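Local coordinates for replication initiation and membrane attachment protein (Geobacillus stearothermophilus 10, PDB 5WTN) that acts in the bacterial primosome as a tetramer that joins a re-initiation protein, and is likely to prepare DNA for loading of the replicative helicase, at the interface of chains A and B. Residues are numbered along the deposited sequence; one frame, centred on the assembly and turned at random. Chains: chain A/B, Replication initiation and membrane attachment protein.

The interface of chains A and B. Residues chain A 122-123, 126-127; chain B 167, 239-240, 283.
B:Leu239 points its isobutyl group from one subunit into the face of a helix of the other, between A:Met123, A:Val126 and A:Phe127. Its two methyls meet A:Val126 tip to tip: CD1 of B:Leu239 lies 3.3 Å from CG2 of A:Val126, while CD2 bears on both valine methyls. Having CG anti to the backbone N (chi1 158°) aims the leucine branch at the valine. The same CD1 sits 3.8 Å above one face of the A:Phe127 ring, offset toward its CE1–CZ rim. A:Met123 runs past B:Leu239 in the opposite direction and touches through its CG, 3.4 Å from CB of B:Leu239. With an alanine here, the valine methyls and the phenylalanine face would probably lose their main partner in this patch, leaving a gap between the subunits.

Around this core the packing is looser. CD of B:Pro283 stands 4.0 Å from CG2 of A:Val126, and the phenol OH of B:Tyr240 reaches the valine methyls at a similar range. B:Ala167 and A:Glu122 lie at the margin and lose little surface to the partner.

Two-fold symmetry repeats the patch with the chains exchanged. This patch sets helix 122-132 of chain A against the C-terminal end of helix 227-240 of chain B, beside strands 165-169 and 283-287 of chain B.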
# COMPACT_ATOMS: atom_id res chain seq x y z
N GLU A 122 1.53 -20.91 19.89
CA GLU A 122 1.15 -22.26 20.26
C GLU A 122 -0.16 -22.71 19.63
O GLU A 122 -0.22 -23.76 19.00
CB GLU A 122 1.10 -22.41 21.77
CG GLU A 122 2.46 -22.34 22.44
CD GLU A 122 2.92 -20.91 22.67
OE1 GLU A 122 2.14 -19.97 22.39
OE2 GLU A 122 4.07 -20.73 23.12
N MET A 123 -1.21 -21.92 19.78
CA MET A 123 -2.54 -22.30 19.32
C MET A 123 -2.83 -22.08 17.83
O MET A 123 -3.32 -22.97 17.15
CB MET A 123 -3.60 -21.66 20.23
CG MET A 123 -4.09 -22.62 21.27
SD MET A 123 -5.09 -21.87 22.50
CE MET A 123 -5.91 -20.59 21.58
N VAL A 126 -1.34 -24.58 15.09
CA VAL A 126 -1.93 -25.91 14.98
C VAL A 126 -3.38 -25.88 14.47
O VAL A 126 -3.75 -26.67 13.60
CB VAL A 126 -1.62 -26.93 16.16
CG1 VAL A 126 -0.59 -26.39 17.12
CG2 VAL A 126 -2.89 -27.39 16.86
N PHE A 127 -4.18 -24.94 14.96
CA PHE A 127 -5.48 -24.70 14.34
C PHE A 127 -5.41 -24.51 12.83
O PHE A 127 -6.16 -25.13 12.08
CB PHE A 127 -6.16 -23.50 14.94
CG PHE A 127 -6.69 -23.74 16.31
CD1 PHE A 127 -7.33 -24.92 16.61
CD2 PHE A 127 -6.54 -22.78 17.30
CE1 PHE A 127 -7.83 -25.14 17.87
CE2 PHE A 127 -7.02 -22.99 18.56
CZ PHE A 127 -7.67 -24.17 18.85
N ALA B 167 -11.76 -25.72 21.59
CA ALA B 167 -10.96 -26.76 20.94
C ALA B 167 -11.66 -28.12 21.01
O ALA B 167 -12.10 -28.55 22.07
CB ALA B 167 -9.60 -26.85 21.59
N LEU B 239 -5.62 -25.85 24.08
CA LEU B 239 -5.58 -26.36 22.71
C LEU B 239 -5.76 -27.88 22.66
O LEU B 239 -6.44 -28.40 21.77
CB LEU B 239 -4.26 -25.97 22.04
CG LEU B 239 -3.82 -26.84 20.85
CD1 LEU B 239 -4.56 -26.43 19.59
CD2 LEU B 239 -2.32 -26.75 20.65
N TYR B 240 -5.15 -28.57 23.61
CA TYR B 240 -5.18 -30.02 23.67
C TYR B 240 -6.07 -30.59 24.78
O TYR B 240 -6.09 -31.81 24.99
CB TYR B 240 -3.74 -30.54 23.80
CG TYR B 240 -2.91 -30.36 22.55
CD1 TYR B 240 -3.42 -30.68 21.30
CD2 TYR B 240 -1.62 -29.86 22.62
CE1 TYR B 240 -2.65 -30.53 20.16
CE2 TYR B 240 -0.85 -29.71 21.47
CZ TYR B 240 -1.37 -30.04 20.25
OH TYR B 240 -0.63 -29.90 19.10
N PRO B 283 -6.47 -31.00 16.74
CA PRO B 283 -7.54 -30.14 17.24
C PRO B 283 -8.18 -29.27 16.15
O PRO B 283 -7.48 -28.87 15.21
CB PRO B 283 -6.83 -29.24 18.26
CG PRO B 283 -5.55 -29.91 18.56
CD PRO B 283 -5.16 -30.62 17.30